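Local atomic coordinates of nucleoporin NUP116 (Candida glabrata, PDB entry 3NF5), a protein that serves as a structural component of the nuclear pore complex and probably contributes to nuclear transport, here represented by its C-terminal, pore-targeting domain. Residues S19-L22 with D23-A26; T27-K30 with Y31-Q34; K131-P134 with H135-F138. One frame throughout, in Å; residues are numbered along the deposited sequence.

Contact 1. Residues S19-L22 with D23-A26; sequences SPSL and DTLA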
ATOM      1  N   SER A  19       3.550  -6.428  -9.254  1.00 16.85           N
ATOM      2  CA  SER A  19       4.355  -7.680  -9.492  1.00 18.60           C
ATOM      3  C   SER A  19       3.570  -8.866  -8.964  1.00 18.93           C
ATOM      4  O   SER A  19       3.077  -8.810  -7.860  1.00 17.83           O
ATOM      5  CB  SER A  19       5.677  -7.574  -8.753  1.00 18.20           C
ATOM      6  OG  SER A  19       6.452  -8.779  -8.856  1.00 25.60           O
ATOM      7  N   PRO A  20       3.331  -9.902  -9.791  1.00 20.05           N
ATOM      8  CA  PRO A  20       3.585  -9.962 -11.234  1.00 20.62           C
ATOM      9  C   PRO A  20       2.966  -8.799 -12.052  1.00 20.82           C
ATOM     10  O   PRO A  20       1.988  -8.145 -11.628  1.00 19.23           O
ATOM     11  CB  PRO A  20       3.052 -11.365 -11.661  1.00 20.49           C
ATOM     12  CG  PRO A  20       2.905 -12.151 -10.344  1.00 21.70           C
ATOM     13  CD  PRO A  20       2.706 -11.128  -9.250  1.00 20.41           C
ATOM     14  N   SER A  21       3.579  -8.536 -13.213  1.00 20.36           N
ATOM     15  CA  SER A  21       3.071  -7.569 -14.148  1.00 21.07           C
ATOM     16  C   SER A  21       1.624  -7.803 -14.529  1.00 21.37           C
ATOM     17  O   SER A  21       1.143  -8.927 -14.537  1.00 20.51           O
ATOM     18  CB  SER A  21       3.931  -7.524 -15.425  1.00 21.43           C
ATOM     19  OG  SER A  21       3.724  -8.674 -16.235  1.00 23.59           O
ATOM     20  N   LEU A  22       0.920  -6.727 -14.866  1.00 21.89           N
ATOM     21  CA  LEU A  22      -0.430  -6.865 -15.428  1.00 24.31           C
ATOM     22  C   LEU A  22      -0.518  -7.820 -16.645  1.00 24.22           C
ATOM     23  O   LEU A  22      -1.507  -8.525 -16.811  1.00 22.03           O
ATOM     24  CB  LEU A  22      -1.025  -5.490 -15.812  1.00 24.95           C
ATOM     25  CG  LEU A  22      -1.447  -4.569 -14.654  1.00 26.44           C
ATOM     26  CD1 LEU A  22      -2.373  -3.439 -15.199  1.00 29.05           C
ATOM     27  CD2 LEU A  22      -2.164  -5.291 -13.575  1.00 26.18           C
ATOM     28  N   ASP A  23       0.493  -7.789 -17.496  1.00 25.42           N
ATOM     29  CA  ASP A  23       0.557  -8.679 -18.664  1.00 27.38           C
ATOM     30  C   ASP A  23       0.680 -10.152 -18.216  1.00 26.75           C
ATOM     31  O   ASP A  23       0.000 -11.030 -18.762  1.00 26.50           O
ATOM     32  CB  ASP A  23       1.730  -8.286 -19.573  1.00 28.63           C
ATOM     33  CG  ASP A  23       1.702  -9.030 -20.940  1.00 37.05           C
ATOM     34  OD1 ASP A  23       0.671  -8.926 -21.683  1.00 45.47           O
ATOM     35  OD2 ASP A  23       2.704  -9.737 -21.265  1.00 44.77           O
ATOM     36  N   THR A  24       1.513 -10.429 -17.220  1.00 25.46           N
ATOM     37  CA  THR A  24       1.599 -11.792 -16.688  1.00 24.77           C
ATOM     38  C   THR A  24       0.277 -12.291 -16.091  1.00 24.10           C
ATOM     39  O   THR A  24      -0.176 -13.400 -16.438  1.00 23.98           O
ATOM     40  CB  THR A  24       2.685 -11.905 -15.634  1.00 25.13           C
ATOM     41  OG1 THR A  24       3.926 -11.658 -16.275  1.00 24.91           O
ATOM     42  CG2 THR A  24       2.692 -13.274 -15.014  1.00 25.14           C
ATOM     43  N   LEU A  25      -0.361 -11.433 -15.279  1.00 22.19           N
ATOM     44  CA  LEU A  25      -1.607 -11.761 -14.579  1.00 21.94           C
ATOM     45  C   LEU A  25      -2.777 -11.980 -15.559  1.00 22.16           C
ATOM     46  O   LEU A  25      -3.611 -12.861 -15.360  1.00 22.13           O
ATOM     47  CB  LEU A  25      -1.950 -10.678 -13.564  1.00 21.38           C
ATOM     48  CG  LEU A  25      -1.044 -10.441 -12.325  1.00 20.81           C
ATOM     49  CD1 LEU A  25      -1.475  -9.140 -11.670  1.00 17.52           C
ATOM     50  CD2 LEU A  25      -1.179 -11.553 -11.291  1.00 20.39           C
ATOM     51  N   ALA A  26      -2.785 -11.215 -16.646  1.00 23.39           N
ATOM     52  CA  ALA A  26      -3.782 -11.373 -17.724  1.00 23.61           C
ATOM     53  C   ALA A  26      -3.654 -12.712 -18.401  1.00 23.94           C
ATOM     54  O   ALA A  26      -4.632 -13.190 -18.890  1.00 25.18           O
ATOM     55  CB  ALA A  26      -3.659 -10.192 -18.824  1.00 23.44           C
TER
HETATM   56  O   HOH W   1       5.657 -10.419 -14.010  1.00 32.98           O

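Contact 2. Residues T27-K30 with Y31-Q34; sequences TLSK and YEIQ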
ATOM      1  N   THR A  27      -2.469 -13.318 -18.438  1.00 24.81           N
ATOM      2  CA  THR A  27      -2.298 -14.596 -19.129  1.00 25.14           C
ATOM      3  C   THR A  27      -2.676 -15.807 -18.310  1.00 24.29           C
ATOM      4  O   THR A  27      -2.799 -16.911 -18.866  1.00 24.68           O
ATOM      5  CB  THR A  27      -0.850 -14.813 -19.558  1.00 25.90           C
ATOM      6  OG1 THR A  27      -0.003 -15.000 -18.388  1.00 30.71           O
ATOM      7  CG2 THR A  27      -0.396 -13.624 -20.385  1.00 29.07           C
ATOM      8  N   LEU A  28      -2.857 -15.622 -17.010  1.00 21.98           N
ATOM      9  CA  LEU A  28      -3.131 -16.742 -16.108  1.00 21.94           C
ATOM     10  C   LEU A  28      -4.477 -17.415 -16.402  1.00 20.49           C
ATOM     11  O   LEU A  28      -5.485 -16.753 -16.627  1.00 19.86           O
ATOM     12  CB  LEU A  28      -3.086 -16.289 -14.663  1.00 20.17           C
ATOM     13  CG  LEU A  28      -1.701 -15.848 -14.194  1.00 21.63           C
ATOM     14  CD1 LEU A  28      -1.852 -15.417 -12.707  1.00 18.67           C
ATOM     15  CD2 LEU A  28      -0.624 -16.944 -14.369  1.00 22.28           C
ATOM     16  N   SER A  29      -4.500 -18.726 -16.324  1.00 21.05           N
ATOM     17  CA  SER A  29      -5.783 -19.490 -16.412  1.00 21.34           C
ATOM     18  C   SER A  29      -6.677 -19.192 -15.219  1.00 21.22           C
ATOM     19  O   SER A  29      -6.178 -18.666 -14.206  1.00 20.57           O
ATOM     20  CB  SER A  29      -5.517 -20.965 -16.392  1.00 21.69           C
ATOM     21  OG  SER A  29      -5.043 -21.374 -15.093  1.00 23.41           O
ATOM     22  N   LYS A  30      -7.969 -19.552 -15.302  1.00 21.17           N
ATOM     23  CA  LYS A  30      -8.854 -19.383 -14.175  1.00 23.57           C
ATOM     24  C   LYS A  30      -8.365 -20.026 -12.887  1.00 23.60           C
ATOM     25  O   LYS A  30      -8.575 -19.450 -11.816  1.00 24.09           O
ATOM     26  CB  LYS A  30     -10.303 -19.838 -14.488  1.00 25.14           C
ATOM     27  CG  LYS A  30     -11.277 -19.829 -13.343  1.00 27.16           C
ATOM     28  CD  LYS A  30     -12.110 -18.486 -13.316  1.00 33.84           C
ATOM     29  CE  LYS A  30     -13.439 -18.611 -12.468  1.00 35.90           C
ATOM     30  NZ  LYS A  30     -13.277 -18.356 -10.990  1.00 37.00           N
ATOM     31  N   TYR A  31      -7.697 -21.182 -12.957  1.00 23.25           N
ATOM     32  CA  TYR A  31      -7.172 -21.827 -11.748  1.00 23.06           C
ATOM     33  C   TYR A  31      -6.041 -20.986 -11.154  1.00 21.15           C
ATOM     34  O   TYR A  31      -6.067 -20.728  -9.962  1.00 21.46           O
ATOM     35  CB  TYR A  31      -6.670 -23.258 -12.050  1.00 24.03           C
ATOM     36  CG  TYR A  31      -5.829 -23.928 -10.964  1.00 29.32           C
ATOM     37  CD1 TYR A  31      -6.404 -24.422  -9.799  1.00 34.85           C
ATOM     38  CD2 TYR A  31      -4.464 -24.121 -11.138  1.00 35.16           C
ATOM     39  CE1 TYR A  31      -5.607 -25.051  -8.807  1.00 36.19           C
ATOM     40  CE2 TYR A  31      -3.672 -24.735 -10.158  1.00 36.90           C
ATOM     41  CZ  TYR A  31      -4.240 -25.189  -9.003  1.00 38.63           C
ATOM     42  OH  TYR A  31      -3.426 -25.813  -8.050  1.00 42.92           O
ATOM     43  N   GLU A  32      -5.086 -20.550 -11.981  1.00 18.20           N
ATOM     44  CA  GLU A  32      -3.939 -19.828 -11.468  1.00 19.36           C
ATOM     45  C   GLU A  32      -4.264 -18.411 -10.952  1.00 18.47           C
ATOM     46  O   GLU A  32      -3.631 -17.957  -9.968  1.00 18.03           O
ATOM     47  CB  GLU A  32      -2.784 -19.778 -12.480  1.00 18.79           C
ATOM     48  CG  GLU A  32      -2.191 -21.198 -12.765  1.00 23.49           C
ATOM     49  CD  GLU A  32      -1.434 -21.838 -11.572  1.00 32.18           C
ATOM     50  OE1 GLU A  32      -1.025 -21.088 -10.607  1.00 34.22           O
ATOM     51  OE2 GLU A  32      -1.212 -23.104 -11.639  1.00 33.20           O
ATOM     52  N   ILE A  33      -5.204 -17.713 -11.617  1.00 18.77           N
ATOM     53  CA  ILE A  33      -5.609 -16.351 -11.200  1.00 18.07           C
ATOM     54  C   ILE A  33      -6.322 -16.354  -9.828  1.00 18.66           C
ATOM     55  O   ILE A  33      -6.392 -15.302  -9.192  1.00 18.48           O
ATOM     56  CB  ILE A  33      -6.452 -15.641 -12.291  1.00 19.35           C
ATOM     57  CG1 ILE A  33      -6.521 -14.119 -12.072  1.00 20.93           C
ATOM     58  CG2 ILE A  33      -7.872 -16.196 -12.354  1.00 18.42           C
ATOM     59  CD1 ILE A  33      -5.217 -13.327 -12.413  1.00 19.70           C
ATOM     60  N   GLN A  34      -6.823 -17.529  -9.378  1.00 17.93           N
ATOM     61  CA  GLN A  34      -7.413 -17.728  -8.072  1.00 20.51           C
ATOM     62  C   GLN A  34      -6.361 -17.865  -6.973  1.00 20.37           C
ATOM     63  O   GLN A  34      -6.726 -17.893  -5.842  1.00 19.71           O
ATOM     64  CB  GLN A  34      -8.368 -18.968  -8.026  1.00 21.10           C
ATOM     65  CG  GLN A  34      -9.637 -18.713  -8.679  1.00 23.43           C
ATOM     66  CD  GLN A  34     -10.505 -19.951  -9.081  1.00 27.56           C
ATOM     67  OE1 GLN A  34     -11.573 -19.751  -9.627  1.00 31.88           O
ATOM     68  NE2 GLN A  34     -10.026 -21.168  -8.898  1.00 23.31           N
TER

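Contact 3. Residues K131-P134 with H135-F138; sequences KKIP and HTHF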
ATOM      1  N   LYS A 131       1.767   1.397  17.325  1.00 20.74           N
ATOM      2  CA  LYS A 131       1.560   0.003  17.843  1.00 22.05           C
ATOM      3  C   LYS A 131       0.127  -0.257  18.210  1.00 22.27           C
ATOM      4  O   LYS A 131      -0.334  -1.433  18.215  1.00 21.74           O
ATOM      5  CB  LYS A 131       2.443  -0.244  19.087  1.00 22.55           C
ATOM      6  CG  LYS A 131       3.915  -0.407  18.701  1.00 24.38           C
ATOM      7  CD  LYS A 131       4.789  -0.821  19.895  1.00 25.42           C
ATOM      8  CE  LYS A 131       6.273  -0.725  19.518  1.00 27.51           C
ATOM      9  NZ  LYS A 131       7.088  -0.822  20.755  1.00 28.81           N
ATOM     10  N   LYS A 132      -0.599   0.833  18.534  1.00 21.14           N
ATOM     11  CA  LYS A 132      -1.995   0.750  18.943  1.00 21.45           C
ATOM     12  C   LYS A 132      -3.037   0.741  17.838  1.00 21.22           C
ATOM     13  O   LYS A 132      -4.182   0.410  18.121  1.00 18.96           O
ATOM     14  CB  LYS A 132      -2.368   1.858  19.920  1.00 21.56           C
ATOM     15  CG  LYS A 132      -1.644   1.773  21.202  1.00 25.66           C
ATOM     16  CD  LYS A 132      -2.020   2.904  22.182  1.00 30.39           C
ATOM     17  CE  LYS A 132      -0.866   3.136  23.193  1.00 33.60           C
ATOM     18  NZ  LYS A 132      -1.392   4.011  24.219  1.00 37.40           N
ATOM     19  N   ILE A 133      -2.636   0.978  16.585  1.00 20.70           N
ATOM     20  CA  ILE A 133      -3.617   1.029  15.498  1.00 20.92           C
ATOM     21  C   ILE A 133      -4.410  -0.255  15.383  1.00 22.60           C
ATOM     22  O   ILE A 133      -3.816  -1.363  15.197  1.00 20.91           O
ATOM     23  CB  ILE A 133      -3.025   1.388  14.134  1.00 20.23           C
ATOM     24  CG1 ILE A 133      -2.279   2.724  14.231  1.00 20.07           C
ATOM     25  CG2 ILE A 133      -4.160   1.376  13.135  1.00 18.34           C
ATOM     26  CD1 ILE A 133      -1.512   3.178  12.933  1.00 21.27           C
ATOM     27  N   PRO A 134      -5.749  -0.130  15.505  1.00 23.60           N
ATOM     28  CA  PRO A 134      -6.520  -1.314  15.400  1.00 25.56           C
ATOM     29  C   PRO A 134      -6.361  -2.069  14.049  1.00 26.18           C
ATOM     30  O   PRO A 134      -6.178  -1.459  12.943  1.00 25.88           O
ATOM     31  CB  PRO A 134      -7.943  -0.825  15.686  1.00 25.49           C
ATOM     32  CG  PRO A 134      -7.669   0.258  16.662  1.00 25.89           C
ATOM     33  CD  PRO A 134      -6.586   0.977  15.975  1.00 25.26           C
ATOM     34  N   HIS A 135      -6.288  -3.390  14.219  1.00 26.62           N
ATOM     35  CA  HIS A 135      -6.264  -4.380  13.111  1.00 27.42           C
ATOM     36  C   HIS A 135      -4.980  -4.358  12.365  1.00 26.12           C
ATOM     37  O   HIS A 135      -4.940  -4.651  11.188  1.00 25.98           O
ATOM     38  CB  HIS A 135      -7.399  -4.125  12.139  1.00 28.29           C
ATOM     39  CG  HIS A 135      -8.739  -4.414  12.715  1.00 33.54           C
ATOM     40  ND1 HIS A 135      -9.180  -5.710  12.926  1.00 37.19           N
ATOM     41  CD2 HIS A 135      -9.736  -3.595  13.124  1.00 35.38           C
ATOM     42  CE1 HIS A 135     -10.395  -5.665  13.444  1.00 40.67           C
ATOM     43  NE2 HIS A 135     -10.754  -4.398  13.569  1.00 37.89           N
ATOM     44  N   THR A 136      -3.913  -3.994  13.061  1.00 24.92           N
ATOM     45  CA  THR A 136      -2.613  -3.967  12.500  1.00 22.93           C
ATOM     46  C   THR A 136      -1.773  -4.749  13.486  1.00 20.89           C
ATOM     47  O   THR A 136      -2.125  -4.822  14.638  1.00 21.20           O
ATOM     48  CB  THR A 136      -2.052  -2.507  12.358  1.00 22.97           C
ATOM     49  OG1 THR A 136      -1.852  -1.937  13.659  1.00 22.98           O
ATOM     50  CG2 THR A 136      -2.953  -1.662  11.552  1.00 21.82           C
ATOM     51  N   HIS A 137      -0.731  -5.387  12.986  1.00 18.99           N
ATOM     52  CA  HIS A 137       0.375  -5.933  13.748  1.00 18.17           C
ATOM     53  C   HIS A 137       1.700  -5.223  13.429  1.00 17.06           C
ATOM     54  O   HIS A 137       2.446  -5.567  12.452  1.00 17.00           O
ATOM     55  CB  HIS A 137       0.511  -7.428  13.449  1.00 17.97           C
ATOM     56  CG  HIS A 137      -0.734  -8.219  13.730  1.00 19.83           C
ATOM     57  ND1 HIS A 137      -1.205  -8.423  15.006  1.00 22.72           N
ATOM     58  CD2 HIS A 137      -1.612  -8.839  12.900  1.00 21.79           C
ATOM     59  CE1 HIS A 137      -2.308  -9.154  14.952  1.00 27.09           C
ATOM     60  NE2 HIS A 137      -2.566  -9.437  13.682  1.00 26.23           N
ATOM     61  N   PHE A 138       2.014  -4.228  14.252  1.00 18.28           N
ATOM     62  CA  PHE A 138       3.263  -3.409  14.131  1.00 17.24           C
ATOM     63  C   PHE A 138       4.457  -4.282  13.968  1.00 17.35           C
ATOM     64  O   PHE A 138       4.593  -5.236  14.711  1.00 15.22           O
ATOM     65  CB  PHE A 138       3.413  -2.520  15.387  1.00 17.99           C
ATOM     66  CG  PHE A 138       4.601  -1.636  15.376  1.00 17.74           C
ATOM     67  CD1 PHE A 138       4.485  -0.323  14.937  1.00 21.39           C
ATOM     68  CD2 PHE A 138       5.816  -2.078  15.797  1.00 16.99           C
ATOM     69  CE1 PHE A 138       5.588   0.522  14.897  1.00 21.13           C
ATOM     70  CE2 PHE A 138       6.927  -1.223  15.800  1.00 20.99           C
ATOM     71  CZ  PHE A 138       6.783   0.100  15.346  1.00 19.04           C
TER
HETATM   72  O   HOH W   2      -0.144  -3.177  16.053  1.00 20.64           O

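Contact 1. Residues S19-L22 with D23-A26
S21 and T24 meet where the chain enters helix 22-27. OG of S21 accepts the backbone N-H of T24 at 3.0 Å, with an N-H...O angle of 161°, and S21 occupies the N-cap position. This oxygen is brought over the first turn because chi1 of S21 is 73°, which sets OG between the residue's own N and carbonyl carbon. The carbonyl of S21 is used as well: N of L25 donates to O of S21 at 3.0 Å. One residue on, N of A26 donates to O of L22, also at 3.0 Å.

A water bridges the same corner, accepting from N of S21 and hydrogen-bonded to OG1 of T24. Beside these polar links the apolar groups make looser contacts. CB of P20 faces the methyl CG2 of T24 at 3.9 Å, and CG of P20 lies 4.2 Å from CD2 of L25. The other methyl of that leucine, CD1 of L25, is 4.3 Å from CD2 of L22. The S19-P20 peptide bond, just before the cap, is cis.

Further out, L25 is buried against V36 and L57, L22 and A26 rest on L62, and S19 pairs through its backbone with V40. Taken together, the evidence defines a serine N-cap on a short surface helix that directly follows edge strand 16-19.

Contact 2. Residues T27-K30 with Y31-Q34
With chi1 of 69°, OG of S29 sits between its own N and carbonyl carbon and faces the backbone of E32; K30 instead sends CG opposite its N (chi1 174°) and bends at chi2 and chi4, so that NZ turns back toward Q34. The first arrangement gives a serine N-cap: N of E32 donates to OG of S29 at 3.2 Å along a nearly straight N-H...O line of 170°. The residue's own carbonyl oxygen, O of S29, takes the N-H of I33 at 2.9 Å.

The second arrangement joins side-chain ends. NZ of K30 donates to OE1 of Q34 at 2.6 Å, approaching in the plane of the amide carbonyl, and the folded lysine chain also brings CE to 3.6 Å from OE1. The positive ammonium would probably polarise this amide oxygen. Beside this hydrogen bond, CG of Q34 packs 3.4 Å from O of K30, and CG2 of I33 touches that same oxygen.

On the L28 side, its two methyls divide the work: CD1 meets CD1 of I33 at 4.0 Å, whereas CD2 lies against CB of E32. OE1 of E32 is hydrogen-bonded to a glycerol probably carried over from crystallisation. The chain leaves helix 22-27 through a short loop and begins the weakly bonded helix 30-33; I33 bonds through its backbone to L57, L28 leans on V36, and K30 and Q34 both touch S58.

Contact 3. Residues K131-P134 with H135-F138
H135 stands at the third position of a type II beta turn, I133 to T136, that carries the chain from the end of helix 122-132 into edge strand 137-142. Its positive phi of 71° is evidence for that turn type. The imidazole stands oblique to the carbonyl carbon of P134.

T136 closes the turn twice on one acceptor. Its hydroxyl OG1 donates to O of I133 at 2.6 Å, tilted from the carbonyl plane, while its N reaches the same oxygen in a weak bond of 3.4 Å. The hydroxyl gets there because chi1 of 66° sets OG1 between N and the carbonyl carbon of its own residue; the methyl CG2 of T136 is thereby turned to CG2 of I133, 3.6 Å away. Behind this pair lies strand 147-152, where I133 touches Y148 and T136 touches F150.

H137 opens the strand, its backbone pairing with T151 of strand 147-152.

At F138 the chain has come back alongside K131, the two segments running in nearly opposite directions from end to end. A water bridges them, held by three hydrogen bonds: it donates to O of K131 and to OG1 of T136, and it accepts from N of F138 at 3.0 Å. The F138 side chain also touches Y148; its ring receives the extended lysine chain over one face, while the ammonium end of K131 continues to a salt bridge with E128. The CH-pi contact is made by CG of K131, 3.8 Å from the centroid of the F138 ring and 19° off the ring normal, with CE of K131 following at 3.8 Å from CE2 of F138.

Overall arrangement
Contacts 1 and 2 are consecutive along the chain, the first ending at A26 and the second opening at T27, and their centres lie 11 Å apart. They touch through O of L25 and CD1 of I33, so the two consecutive short helices, 22-27 and 30-33, pack against each other after strand 16-19. Contact 3 comes about a hundred residues later, with its centre 31 Å from contact 1 and 33 Å from contact 2; nearest atoms are about 21 Å away in both cases. Strands 16-19 and 137-142 are the two outer strands of the six-stranded antiparallel sheet, so contacts 1 and 3 mark opposite borders of this C-terminal domain, linked through the sheet between them.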